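Long-range contacts in 3-polyprenyl-4-hydroxybenzoate decarboxylase and related decarboxylases (Pelotomaculum thermopropionicum, PDB 6H6X), which probably catalyses reversible decarboxylation of aromatic acids such as furan dicarboxylates as a UbiD-family enzyme, using a bound prenylated flavin cofactor: residues B[384-389]-B[415-420]; B[333-338]-B[364-369]; B[58-63]-B[293-298]; B[80-85]-B[215-220]. The protein carries 8 engineered substitutions. All coordinates share one frame; numbering follows the deposited sequence.

Interaction 1 of 4, residues B[384-389]-B[415-420]; sequences TRCQPG and MGIDAT. Engineered in segment 384-389: Pro-388 (natural residue Ala). With CA (calcium ion), chain J.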
loop_
_atom_site.group_PDB
_atom_site.type_symbol
_atom_site.label_atom_id
_atom_site.label_comp_id
_atom_site.label_asym_id
_atom_site.label_seq_id
_atom_site.Cartn_x
_atom_site.Cartn_y
_atom_site.Cartn_z
ATOM N N THR B 384 -9.153 3.304 -12.631
ATOM C CA THR B 384 -10.064 4.233 -13.275
ATOM C C THR B 384 -9.644 4.627 -14.697
ATOM O O THR B 384 -10.456 5.123 -15.439
ATOM C CB THR B 384 -10.330 5.458 -12.354
ATOM O OG1 THR B 384 -9.123 6.164 -12.140
ATOM C CG2 THR B 384 -10.835 5.029 -10.944
ATOM N N ARG B 385 -8.416 4.378 -15.097
ATOM C CA ARG B 385 -7.880 4.823 -16.396
ATOM C C ARG B 385 -7.306 3.734 -17.274
ATOM O O ARG B 385 -6.823 4.029 -18.349
ATOM C CB ARG B 385 -6.798 5.872 -16.194
ATOM C CG ARG B 385 -7.278 7.080 -15.412
ATOM C CD ARG B 385 -6.149 7.940 -14.912
ATOM N NE ARG B 385 -6.719 9.044 -14.160
ATOM C CZ ARG B 385 -6.035 10.056 -13.640
ATOM N NH1 ARG B 385 -4.709 10.108 -13.759
ATOM N NH2 ARG B 385 -6.687 11.019 -12.995
ATOM N N CYS B 386 -7.365 2.470 -16.861
ATOM C CA CYS B 386 -6.890 1.394 -17.708
ATOM C C CYS B 386 -8.088 0.593 -18.216
ATOM O O CYS B 386 -8.922 0.128 -17.430
ATOM C CB CYS B 386 -5.891 0.524 -16.969
ATOM S SG CYS B 386 -5.526 -1.054 -17.796
ATOM N N GLN B 387 -8.175 0.455 -19.537
ATOM C CA GLN B 387 -9.106 -0.456 -20.208
ATOM C C GLN B 387 -8.271 -1.573 -20.817
ATOM O O GLN B 387 -7.589 -1.331 -21.809
ATOM C CB GLN B 387 -9.903 0.317 -21.292
ATOM C CG GLN B 387 -11.085 1.106 -20.710
ATOM C CD GLN B 387 -12.112 0.192 -19.986
ATOM O OE1 GLN B 387 -12.538 0.478 -18.858
ATOM N NE2 GLN B 387 -12.451 -0.916 -20.609
ATOM N N PRO B 388 -8.252 -2.768 -20.197
ATOM C CA PRO B 388 -7.217 -3.741 -20.537
ATOM C C PRO B 388 -7.167 -4.244 -21.996
ATOM O O PRO B 388 -6.097 -4.597 -22.448
ATOM C CB PRO B 388 -7.495 -4.915 -19.609
ATOM C CG PRO B 388 -8.507 -4.522 -18.683
ATOM C CD PRO B 388 -8.964 -3.153 -18.970
ATOM N N GLY B 389 -8.287 -4.238 -22.714
ATOM C CA GLY B 389 -8.280 -4.637 -24.121
ATOM C C GLY B 389 -7.502 -3.667 -25.007
ATOM O O GLY B 389 -6.899 -4.064 -25.987
ATOM N N MET B 415 4.717 -7.583 -18.906
ATOM C CA MET B 415 3.455 -6.921 -19.153
ATOM C C MET B 415 3.607 -5.411 -19.016
ATOM O O MET B 415 4.270 -4.916 -18.071
ATOM C CB MET B 415 2.412 -7.425 -18.182
ATOM C CG MET B 415 1.047 -6.835 -18.412
ATOM S SD MET B 415 -0.297 -7.691 -17.582
ATOM C CE MET B 415 0.414 -7.776 -15.966
ATOM N N GLY B 416 2.979 -4.671 -19.904
ATOM C CA GLY B 416 2.889 -3.197 -19.841
ATOM C C GLY B 416 1.442 -2.747 -19.743
ATOM O O GLY B 416 0.560 -3.321 -20.407
ATOM N N ILE B 417 1.190 -1.762 -18.883
ATOM C CA ILE B 417 -0.111 -1.198 -18.608
ATOM C C ILE B 417 -0.100 0.349 -18.815
ATOM O O ILE B 417 0.691 1.109 -18.170
ATOM C CB ILE B 417 -0.577 -1.510 -17.177
ATOM C CG1 ILE B 417 -0.702 -3.046 -16.961
ATOM C CG2 ILE B 417 -1.908 -0.904 -16.899
ATOM C CD1 ILE B 417 -1.075 -3.450 -15.531
ATOM N N ASP B 418 -1.003 0.834 -19.667
ATOM C CA ASP B 418 -1.152 2.294 -19.913
ATOM C C ASP B 418 -2.270 2.791 -19.100
ATOM O O ASP B 418 -3.428 2.533 -19.433
ATOM C CB ASP B 418 -1.534 2.552 -21.378
ATOM C CG ASP B 418 -1.630 4.050 -21.705
ATOM O OD1 ASP B 418 -1.643 4.921 -20.802
ATOM O OD2 ASP B 418 -1.708 4.314 -22.892
ATOM N N ALA B 419 -1.977 3.446 -17.985
ATOM C CA ALA B 419 -3.013 3.934 -17.138
ATOM C C ALA B 419 -3.043 5.483 -17.208
ATOM O O ALA B 419 -3.298 6.134 -16.194
ATOM C CB ALA B 419 -2.763 3.464 -15.708
ATOM N N THR B 420 -2.736 6.041 -18.379
ATOM C CA THR B 420 -2.942 7.466 -18.620
ATOM C C THR B 420 -4.345 7.777 -19.141
ATOM O O THR B 420 -5.002 6.955 -19.786
ATOM C CB THR B 420 -1.878 8.025 -19.599
ATOM O OG1 THR B 420 -2.040 7.474 -20.910
ATOM C CG2 THR B 420 -0.490 7.657 -19.081
HETATM CA CA CA J . -5.331 4.400 -20.495
HETATM O O HOH W 1 -2.910 8.570 -15.135
HETATM O O HOH W 2 -4.740 5.793 -22.696
#
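Cys-386 and Ala-419 bring the two backbones closest, their CA atoms 4.7 Å apart, where the chain leaving helix 375-385 passes the end of strand 414-418; no direct hydrogen bond links the segments. A calcium ion does the joining instead. It takes the backbone carbonyls Arg-385 O at 2.6 Å, Asp-418 O at 2.9 Å and Thr-420 O at 2.7 Å, together with a water and Asp-391. Further along the seam, SG of Cys-386, anti to its backbone N (chi1 167°), meets CG2 of Ile-417 at 3.7 Å; a small, weakly polar thiol suits this buried place. The aliphatic part of Arg-385 passes the carbonyl of Ala-419, CB lying 3.5 Å from its O, before the extended chain carries the guanidinium away to a salt bridge with Glu-369. A water in the guanidinium plane links Arg-385 NH1 to Ala-419 O. Asp-418 OD1 accepts from Thr-420 OG1 (2.6 Å) and from Thr-420 N (2.9 Å), the latter closing an Asx turn. That turn probably helps shape the chain presenting two of the carbonyls, in a calcium site built mainly from backbone oxygens, where a helix end meets a strand end in the UbiD C-terminal domain.

Interaction 2 of 4, residues B[333-338]-B[364-369]; sequences HAVISI and VVVDHE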
loop_
_atom_site.group_PDB
_atom_site.type_symbol
_atom_site.label_atom_id
_atom_site.label_comp_id
_atom_site.label_asym_id
_atom_site.label_seq_id
_atom_site.Cartn_x
_atom_site.Cartn_y
_atom_site.Cartn_z
ATOM N N HIS B 333 9.124 -4.442 -10.926
ATOM C CA HIS B 333 8.016 -3.579 -11.201
ATOM C C HIS B 333 8.406 -2.099 -11.345
ATOM O O HIS B 333 8.990 -1.535 -10.409
ATOM C CB HIS B 333 7.009 -3.692 -10.054
ATOM C CG HIS B 333 6.182 -4.913 -10.096
ATOM N ND1 HIS B 333 5.034 -5.045 -9.352
ATOM C CD2 HIS B 333 6.333 -6.065 -10.803
ATOM C CE1 HIS B 333 4.526 -6.249 -9.594
ATOM N NE2 HIS B 333 5.294 -6.877 -10.473
ATOM N N ALA B 334 8.005 -1.466 -12.450
ATOM C CA ALA B 334 8.248 -0.050 -12.692
ATOM C C ALA B 334 6.966 0.770 -12.854
ATOM O O ALA B 334 5.977 0.295 -13.436
ATOM C CB ALA B 334 9.159 0.110 -13.854
ATOM N N VAL B 335 6.929 1.934 -12.199
ATOM C CA VAL B 335 5.900 2.925 -12.385
ATOM C C VAL B 335 6.551 4.170 -13.015
ATOM O O VAL B 335 7.603 4.629 -12.553
ATOM C CB VAL B 335 5.161 3.279 -11.082
ATOM C CG1 VAL B 335 4.029 4.249 -11.332
ATOM C CG2 VAL B 335 4.562 2.049 -10.431
ATOM N N ILE B 336 5.961 4.687 -14.108
ATOM C CA ILE B 336 6.538 5.770 -14.914
ATOM C C ILE B 336 5.499 6.849 -15.019
ATOM O O ILE B 336 4.397 6.550 -15.408
ATOM C CB ILE B 336 6.955 5.290 -16.314
ATOM C CG1 ILE B 336 8.002 4.205 -16.166
ATOM C CG2 ILE B 336 7.577 6.422 -17.147
ATOM C CD1 ILE B 336 8.383 3.559 -17.436
ATOM N N SER B 337 5.820 8.068 -14.591
ATOM C CA SER B 337 4.929 9.235 -14.797
ATOM C C SER B 337 5.404 10.021 -16.015
ATOM O O SER B 337 6.590 10.229 -16.198
ATOM C CB SER B 337 4.891 10.157 -13.571
ATOM O OG SER B 337 6.153 10.670 -13.379
ATOM N N ILE B 338 4.478 10.376 -16.891
ATOM C CA ILE B 338 4.769 11.239 -18.033
ATOM C C ILE B 338 3.825 12.427 -18.074
ATOM O O ILE B 338 2.724 12.373 -17.561
ATOM C CB ILE B 338 4.666 10.483 -19.353
ATOM C CG1 ILE B 338 3.270 9.899 -19.597
ATOM C CG2 ILE B 338 5.742 9.411 -19.455
ATOM C CD1 ILE B 338 3.222 9.199 -20.953
ATOM N N VAL B 364 3.794 0.050 -15.213
ATOM C CA VAL B 364 2.665 0.929 -15.341
ATOM C C VAL B 364 3.006 2.396 -15.626
ATOM O O VAL B 364 3.916 2.967 -14.988
ATOM C CB VAL B 364 1.521 0.715 -14.326
ATOM C CG1 VAL B 364 1.661 -0.482 -13.387
ATOM C CG2 VAL B 364 0.917 1.938 -13.747
ATOM N N VAL B 365 2.294 2.983 -16.603
ATOM C CA VAL B 365 2.514 4.400 -16.996
ATOM C C VAL B 365 1.330 5.225 -16.500
ATOM O O VAL B 365 0.210 4.832 -16.680
ATOM C CB VAL B 365 2.690 4.591 -18.527
ATOM C CG1 VAL B 365 2.982 6.066 -18.873
ATOM C CG2 VAL B 365 3.803 3.712 -19.053
ATOM N N VAL B 366 1.582 6.335 -15.835
ATOM C CA VAL B 366 0.533 7.204 -15.346
ATOM C C VAL B 366 0.840 8.667 -15.715
ATOM O O VAL B 366 1.956 9.000 -16.096
ATOM C CB VAL B 366 0.327 7.113 -13.839
ATOM C CG1 VAL B 366 -0.056 5.688 -13.471
ATOM C CG2 VAL B 366 1.602 7.507 -13.090
ATOM N N ASP B 367 -0.172 9.518 -15.597
ATOM C CA ASP B 367 -0.005 10.936 -15.818
ATOM C C ASP B 367 0.811 11.594 -14.682
ATOM O O ASP B 367 0.840 11.115 -13.544
ATOM C CB ASP B 367 -1.397 11.578 -15.954
ATOM C CG ASP B 367 -2.122 11.130 -17.249
ATOM O OD1 ASP B 367 -1.553 11.330 -18.355
ATOM O OD2 ASP B 367 -3.225 10.539 -17.179
ATOM N N HIS B 368 1.464 12.702 -15.026
ATOM C CA HIS B 368 2.354 13.477 -14.126
ATOM C C HIS B 368 1.780 13.837 -12.781
ATOM O O HIS B 368 2.519 13.940 -11.817
ATOM C CB HIS B 368 2.916 14.757 -14.830
ATOM C CG HIS B 368 1.870 15.779 -15.225
ATOM N ND1 HIS B 368 1.833 17.060 -14.703
ATOM C CD2 HIS B 368 0.839 15.714 -16.105
ATOM C CE1 HIS B 368 0.817 17.726 -15.230
ATOM N NE2 HIS B 368 0.206 16.937 -16.095
ATOM N N GLU B 369 0.479 14.024 -12.673
ATOM C CA GLU B 369 -0.109 14.394 -11.376
ATOM C C GLU B 369 -0.313 13.223 -10.369
ATOM O O GLU B 369 -0.694 13.484 -9.223
ATOM C CB GLU B 369 -1.388 15.223 -11.576
ATOM C CG GLU B 369 -2.710 14.466 -11.752
ATOM C CD GLU B 369 -2.897 13.852 -13.144
ATOM O OE1 GLU B 369 -2.216 14.313 -14.110
ATOM O OE2 GLU B 369 -3.765 12.935 -13.259
HETATM O O HOH W 3 -0.198 13.859 -18.405
#
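Ile-338 holds CG1 between its backbone N and carbonyl carbon (chi1 60°), and Val-365 sets CG1 anti to its own N (chi1 -177°); the isoleucine chain then runs on extended at chi2, putting Ile-338 CD1 3.8 Å from Val-365 CG1, the two side chains crossing obliquely. Ile-336 lies on the same face as Val-365, and helix 345-356 packs against this side through Ala-353 and Ile-350. On the other face, Val-335 CG1 and Val-366 CG2 are a looser 4.4 Å apart, while helix 375-385 covers Val-335, Val-364 and Val-366. Beta-branched valine and isoleucine suit most of these positions, because they accept extended backbone angles and fill the layer between sheet and helix.

Strands 333-338 and 362-367 run parallel and are joined by helix 345-356 in a beta-alpha-beta unit of the C-terminal domain. Their bonds alternate in the parallel manner: Val-364 N to Ala-334 O (2.8 Å), Ile-336 N to Val-364 O, Val-366 N to Ile-336 O (2.9 Å), and Ile-338 N to Val-366 O (3.0 Å). Val-364 O and Val-366 O each also receive a CA-H contact, from Val-335 and Ser-337 respectively.

Beyond the last bridge the ladder frays: His-368 N reaches Ile-338 O through a weak, bent bond of 120°. Asp-367 OD1 accepts a hydrogen bond from a water at 2.9 Å, whereas OD2 accepts from Ile-421 N.

Interaction 3 of 4, residues B[58-63]-B[293-298]; sequences TGLAGD and SREHLL. With 4LU (1-deoxy-5-O-phosphono-1-(3,3,4,5-tetramethyl-9,11-dioxo-2,3,8,9,10,11-hexahydro-7H-quinolino[1,8-fg]pteridin-12-ium-7-y l)-D-ribitol), chain I.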
loop_
_atom_site.group_PDB
_atom_site.type_symbol
_atom_site.label_atom_id
_atom_site.label_comp_id
_atom_site.label_asym_id
_atom_site.label_seq_id
_atom_site.Cartn_x
_atom_site.Cartn_y
_atom_site.Cartn_z
ATOM N N THR B 58 22.648 -1.635 11.650
ATOM C CA THR B 58 21.863 -2.029 10.481
ATOM C C THR B 58 20.886 -0.911 10.113
ATOM O O THR B 58 20.540 -0.107 10.956
ATOM C CB THR B 58 21.176 -3.386 10.654
ATOM O OG1 THR B 58 20.641 -3.835 9.384
ATOM C CG2 THR B 58 20.097 -3.321 11.699
ATOM N N GLY B 59 20.540 -0.830 8.822
ATOM C CA GLY B 59 19.515 0.090 8.342
ATOM C C GLY B 59 20.013 1.533 8.299
ATOM O O GLY B 59 19.330 2.425 8.776
ATOM N N LEU B 60 21.174 1.757 7.688
ATOM C CA LEU B 60 21.788 3.110 7.572
ATOM C C LEU B 60 20.975 4.095 6.806
ATOM O O LEU B 60 20.995 5.302 7.105
ATOM C CB LEU B 60 23.180 3.057 6.919
ATOM C CG LEU B 60 24.210 2.200 7.658
ATOM C CD1 LEU B 60 25.526 2.273 6.942
ATOM C CD2 LEU B 60 24.351 2.662 9.092
ATOM N N ALA B 61 20.251 3.593 5.820
ATOM C CA ALA B 61 19.311 4.410 5.065
ATOM C C ALA B 61 18.229 3.484 4.526
ATOM O O ALA B 61 18.543 2.485 3.892
ATOM C CB ALA B 61 20.043 5.094 3.908
ATOM N N GLY B 62 16.979 3.819 4.779
ATOM C CA GLY B 62 15.851 2.980 4.456
ATOM C C GLY B 62 14.703 3.683 3.770
ATOM O O GLY B 62 13.601 3.166 3.758
ATOM N N ASP B 63 14.978 4.853 3.198
ATOM C CA ASP B 63 14.012 5.623 2.463
ATOM C C ASP B 63 14.765 6.560 1.556
ATOM O O ASP B 63 15.970 6.788 1.740
ATOM C CB ASP B 63 13.040 6.345 3.393
ATOM C CG ASP B 63 13.694 7.473 4.224
ATOM O OD1 ASP B 63 14.431 8.330 3.650
ATOM O OD2 ASP B 63 13.421 7.521 5.452
ATOM N N SER B 293 15.547 -6.046 3.209
ATOM C CA SER B 293 15.177 -4.812 3.909
ATOM C C SER B 293 15.123 -3.649 2.909
ATOM O O SER B 293 15.589 -3.748 1.776
ATOM C CB SER B 293 16.216 -4.471 4.998
ATOM O OG SER B 293 17.469 -4.189 4.417
ATOM N N ARG B 294 14.566 -2.544 3.345
ATOM C CA ARG B 294 14.537 -1.295 2.563
ATOM C C ARG B 294 15.909 -0.821 2.193
ATOM O O ARG B 294 16.125 -0.383 1.075
ATOM C CB ARG B 294 13.765 -0.200 3.305
ATOM C CG ARG B 294 12.242 -0.418 3.372
ATOM C CD ARG B 294 11.700 -0.456 1.967
ATOM N NE ARG B 294 10.249 -0.229 1.938
ATOM C CZ ARG B 294 9.321 -1.178 1.875
ATOM N NH1 ARG B 294 9.622 -2.522 1.831
ATOM N NH2 ARG B 294 8.062 -0.775 1.801
ATOM N N GLU B 295 16.864 -1.002 3.103
ATOM C CA GLU B 295 18.243 -0.659 2.845
ATOM C C GLU B 295 18.797 -1.514 1.695
ATOM O O GLU B 295 19.465 -0.994 0.797
ATOM C CB GLU B 295 19.058 -0.840 4.130
ATOM C CG GLU B 295 20.544 -0.555 4.071
ATOM C CD GLU B 295 21.305 -0.882 5.409
ATOM O OE1 GLU B 295 20.932 -1.824 6.184
ATOM O OE2 GLU B 295 22.328 -0.175 5.683
ATOM N N HIS B 296 18.558 -2.814 1.743
ATOM C CA HIS B 296 19.000 -3.690 0.679
ATOM C C HIS B 296 18.331 -3.311 -0.648
ATOM O O HIS B 296 19.008 -3.111 -1.634
ATOM C CB HIS B 296 18.687 -5.134 1.015
ATOM C CG HIS B 296 19.156 -6.121 0.005
ATOM N ND1 HIS B 296 18.650 -7.394 -0.062
ATOM C CD2 HIS B 296 20.047 -6.020 -1.005
ATOM C CE1 HIS B 296 19.261 -8.066 -1.024
ATOM N NE2 HIS B 296 20.102 -7.246 -1.626
ATOM N N LEU B 297 17.008 -3.205 -0.628
ATOM C CA LEU B 297 16.242 -2.916 -1.845
ATOM C C LEU B 297 16.590 -1.552 -2.458
ATOM O O LEU B 297 16.830 -1.466 -3.669
ATOM C CB LEU B 297 14.732 -3.031 -1.551
ATOM C CG LEU B 297 14.231 -4.441 -1.172
ATOM C CD1 LEU B 297 12.742 -4.465 -1.050
ATOM C CD2 LEU B 297 14.771 -5.540 -2.097
ATOM N N LEU B 298 16.730 -0.507 -1.623
ATOM C CA LEU B 298 17.039 0.848 -2.134
ATOM C C LEU B 298 18.449 1.038 -2.646
ATOM O O LEU B 298 18.674 1.836 -3.600
ATOM C CB LEU B 298 16.645 1.920 -1.119
ATOM C CG LEU B 298 15.148 2.046 -0.949
ATOM C CD1 LEU B 298 14.748 2.969 0.206
ATOM C CD2 LEU B 298 14.571 2.577 -2.216
HETATM C C9 4LU I . 24.127 -6.188 -3.853
HETATM C C8 4LU I . 23.747 -5.718 -2.561
HETATM C C7 4LU I . 23.570 -6.575 -1.470
HETATM C C10 4LU I . 25.178 -9.362 -5.575
HETATM C C6 4LU I . 23.548 -8.069 -1.745
HETATM N N3 4LU I . 26.617 -11.748 -5.733
HETATM C C2 4LU I . 26.601 -10.880 -6.795
HETATM C C13 4LU I . 22.740 -9.015 0.679
HETATM C C5 4LU I . 23.399 -9.188 -0.674
HETATM C C1 4LU I . 23.604 -10.839 -2.488
HETATM O O2 4LU I . 27.253 -11.167 -7.847
HETATM N N1 4LU I . 25.905 -9.707 -6.709
HETATM C C4 4LU I . 25.940 -11.502 -4.572
HETATM O O4 4LU I . 25.996 -12.315 -3.615
HETATM C C4A 4LU I . 25.148 -10.227 -4.456
HETATM N N5 4LU I . 24.439 -9.863 -3.263
HETATM C C3 4LU I . 23.522 -10.588 -1.168
HETATM C C12 4LU I . 24.853 -9.192 -0.119
HETATM C C5A 4LU I . 24.104 -8.501 -3.030
HETATM C C7M 4LU I . 23.152 -6.025 -0.107
HETATM C C8M 4LU I . 23.617 -4.223 -2.443
HETATM C C9A 4LU I . 24.278 -7.556 -4.168
HETATM N N10 4LU I . 24.492 -8.123 -5.483
HETATM C "C1'" 4LU I . 24.495 -7.286 -6.681
HETATM C "C2'" 4LU I . 25.836 -6.634 -7.093
HETATM O "O2'" 4LU I . 26.557 -6.063 -5.997
HETATM C "C3'" 4LU I . 25.520 -5.509 -8.065
HETATM O "O3'" 4LU I . 24.649 -5.996 -9.089
HETATM C "C4'" 4LU I . 26.788 -4.872 -8.642
HETATM O "O4'" 4LU I . 26.584 -3.540 -9.202
HETATM C "C5'" 4LU I . 27.491 -5.681 -9.720
HETATM O "O5'" 4LU I . 28.599 -4.807 -10.023
HETATM P P 4LU I . 29.473 -4.916 -11.389
HETATM O O2P 4LU I . 30.681 -3.975 -11.224
HETATM O O3P 4LU I . 29.963 -6.391 -11.456
HETATM O O1P 4LU I . 28.514 -4.454 -12.488
HETATM O O HOH W 4 19.357 -3.921 6.887
#
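Two successive backbone N-H groups of the 58-63 loop approach the carboxylate of Glu-295 from above its plane, on the same side, and the imidazole of His-296 has the prenylated flavin over one face. Gly-59 N donates to Glu-295 OE1 at 2.8 Å, 50° out of the carboxylate plane, and Leu-60 N to OE2 at 3.0 Å, 75° out of it. On the histidine, 4LU C13 stands 3.9 Å above the ring plane, offset toward the rim, while CD2 lies close to the methyl C7M.

Glutamate has the length this place needs. Its CG is anti to the backbone N (chi1 179°) and the chain stays extended beyond, carrying the acid from helix 294-315 across to the loop. A water donates to OE1 at 2.7 Å and also to Ser-293 OG, and hydrogen-bonds to Thr-58 OG1, which also bonds to Thr-288 O; His-287 NE2 is a further partner of OE2.

Gly-59 has a positive phi, which is easy without a side chain. Gly-62 lets the helix come near, Gly-62 O lying 3.4 Å from Arg-294 CB, and Leu-298 CD1 lies 3.5 Å from Asp-63 N. Ser-293 is the helix N-cap, its OG accepting from His-296 N, while Arg-294 sends its guanidinium to Glu-376 of the second subunit.

Two main-chain donors, a water and a histidine thus gather round one buried carboxylate, which probably favours its charged form and ties the N-terminal region to the helix whose first turn borders the flavin pocket.

Interaction 4 of 4, residues B[80-85]-B[215-220]; sequences EKLAAA and SALLPQ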
loop_
_atom_site.group_PDB
_atom_site.type_symbol
_atom_site.label_atom_id
_atom_site.label_comp_id
_atom_site.label_asym_id
_atom_site.label_seq_id
_atom_site.Cartn_x
_atom_site.Cartn_y
_atom_site.Cartn_z
ATOM N N GLU B 80 19.294 12.301 -11.008
ATOM C CA GLU B 80 20.152 13.052 -11.931
ATOM C C GLU B 80 21.522 13.218 -11.297
ATOM O O GLU B 80 22.526 13.032 -11.961
ATOM C CB GLU B 80 19.552 14.435 -12.318
ATOM C CG GLU B 80 18.390 14.367 -13.345
ATOM C CD GLU B 80 16.976 14.356 -12.711
ATOM O OE1 GLU B 80 16.004 14.706 -13.410
ATOM O OE2 GLU B 80 16.804 14.042 -11.492
ATOM N N LYS B 81 21.595 13.507 -10.000
ATOM C CA LYS B 81 22.928 13.547 -9.366
ATOM C C LYS B 81 23.670 12.208 -9.514
ATOM O O LYS B 81 24.856 12.187 -9.822
ATOM C CB LYS B 81 22.875 13.989 -7.901
ATOM C CG LYS B 81 24.145 14.748 -7.513
ATOM C CD LYS B 81 24.590 14.575 -6.064
ATOM C CE LYS B 81 25.658 15.594 -5.661
ATOM N NZ LYS B 81 26.789 15.613 -6.628
ATOM N N LEU B 82 22.953 11.079 -9.363
ATOM C CA LEU B 82 23.599 9.761 -9.489
ATOM C C LEU B 82 24.079 9.528 -10.919
ATOM O O LEU B 82 25.211 9.109 -11.118
ATOM C CB LEU B 82 22.712 8.614 -8.973
ATOM C CG LEU B 82 23.345 7.208 -8.934
ATOM C CD1 LEU B 82 24.694 7.167 -8.210
ATOM C CD2 LEU B 82 22.379 6.221 -8.281
ATOM N N ALA B 83 23.255 9.855 -11.910
ATOM C CA ALA B 83 23.665 9.661 -13.330
ATOM C C ALA B 83 24.858 10.568 -13.759
ATOM O O ALA B 83 25.754 10.158 -14.520
ATOM C CB ALA B 83 22.469 9.892 -14.251
ATOM N N ALA B 84 24.857 11.785 -13.235
ATOM C CA ALA B 84 26.000 12.718 -13.387
ATOM C C ALA B 84 27.299 12.150 -12.792
ATOM O O ALA B 84 28.377 12.254 -13.422
ATOM C CB ALA B 84 25.687 14.082 -12.729
ATOM N N ALA B 85 27.209 11.559 -11.582
ATOM C CA ALA B 85 28.394 10.892 -11.004
ATOM C C ALA B 85 28.879 9.716 -11.836
ATOM O O ALA B 85 30.099 9.504 -11.969
ATOM C CB ALA B 85 28.136 10.457 -9.583
ATOM N N SER B 215 33.542 9.014 -5.186
ATOM C CA SER B 215 34.237 10.307 -5.088
ATOM C C SER B 215 33.409 11.474 -5.615
ATOM O O SER B 215 33.258 12.453 -4.937
ATOM C CB SER B 215 35.557 10.236 -5.869
ATOM O OG SER B 215 36.640 10.318 -5.029
ATOM N N ALA B 216 32.850 11.339 -6.813
ATOM C CA ALA B 216 31.923 12.365 -7.348
ATOM C C ALA B 216 30.674 12.636 -6.521
ATOM O O ALA B 216 30.116 13.725 -6.607
ATOM C CB ALA B 216 31.504 12.017 -8.773
ATOM N N LEU B 217 30.182 11.647 -5.769
ATOM C CA LEU B 217 28.954 11.853 -5.003
ATOM C C LEU B 217 29.240 12.536 -3.682
ATOM O O LEU B 217 28.352 13.144 -3.075
ATOM C CB LEU B 217 28.254 10.511 -4.717
ATOM C CG LEU B 217 27.625 9.707 -5.864
ATOM C CD1 LEU B 217 27.133 8.368 -5.389
ATOM C CD2 LEU B 217 26.475 10.497 -6.420
ATOM N N LEU B 218 30.468 12.393 -3.198
ATOM C CA LEU B 218 30.798 12.917 -1.893
ATOM C C LEU B 218 31.229 14.392 -2.030
ATOM O O LEU B 218 31.614 14.823 -3.125
ATOM C CB LEU B 218 31.897 12.085 -1.266
ATOM C CG LEU B 218 31.523 10.671 -0.868
ATOM C CD1 LEU B 218 32.785 9.845 -0.655
ATOM C CD2 LEU B 218 30.690 10.676 0.381
ATOM N N PRO B 219 31.196 15.146 -0.913
ATOM C CA PRO B 219 31.662 16.531 -0.921
ATOM C C PRO B 219 33.160 16.697 -1.255
ATOM O O PRO B 219 33.501 17.652 -1.912
ATOM C CB PRO B 219 31.373 17.006 0.514
ATOM C CG PRO B 219 30.336 16.073 1.025
ATOM C CD PRO B 219 30.730 14.766 0.438
ATOM N N GLN B 220 34.022 15.776 -0.798
ATOM C CA GLN B 220 35.456 15.751 -1.134
ATOM C C GLN B 220 35.830 14.373 -1.732
ATOM O O GLN B 220 35.201 13.384 -1.395
ATOM C CB GLN B 220 36.324 15.957 0.124
ATOM C CG GLN B 220 35.783 16.899 1.209
ATOM C CD GLN B 220 35.843 18.385 0.850
ATOM O OE1 GLN B 220 35.258 19.211 1.566
ATOM N NE2 GLN B 220 36.592 18.748 -0.209
#
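Helix-to-helix apolar packing joins helix 75-87 to the C-terminal end of helix 210-217, and Ala-85 with Ala-216 and Leu-217 carries it. The CA atoms of Ala-85 and Ala-216 lie 5.3 Å apart, a closeness that small side chains permit: their CB atoms face one another at 3.8 Å. Leu-217 packs beside this pair. Its CG, anti to the carbonyl carbon (chi1 -68°), is itself close to Ala-85 CB, and the branches then diverge: CD2 lies 3.6 Å from Ala-85 CB, while CD1 meets Leu-82 CD1 at 3.9 Å. The two leucine side chains cross one another at a slant, methyl group against methyl group.

Through this contact the UbiD N-terminal region, to which segment 80-85 belongs, meets the flavin-binding, Rift-related domain, which includes helix 210-217. Leu-82 also packs on Ile-302 and Ala-306 of helix 294-315, so its branched end is shared between two helices, a role that suits a buried leucine.

No hydrogen bond crosses between the segments. At the margin Lys-81, its chain bent at chi2 and chi4, brings its end toward the other helix; NZ comes to 3.8 Å from Ala-216 O, too far for a hydrogen bond, and a long flexible residue is at home on this partly exposed border. Leu-218 is the first residue to leave helical geometry, and Ser-215 OG accepts from Leu-222 N, past the helix end.

How the interactions relate
Interactions 1 and 2 form one continuous region of the C-terminal domain: their centres are 11 Å apart and strands 362-367 and 414-418 are neighbours in a sheet, with probable hydrogen bonds from Ala-419 N to Val-365 O and from Val-365 N to Ile-417 O, each 2.9 Å. The Asp-367 side chain stands about 7 Å from the calcium. Interaction 3 reaches the flavin through His-296, and the Leu-82 side chain of interaction 4 is about 11 Å from it; the nearest atoms of these two contacts are about 7 Å apart. Helix 294-315 relates them, contributing Glu-295 and His-296 to one and packing on Leu-82 in the other.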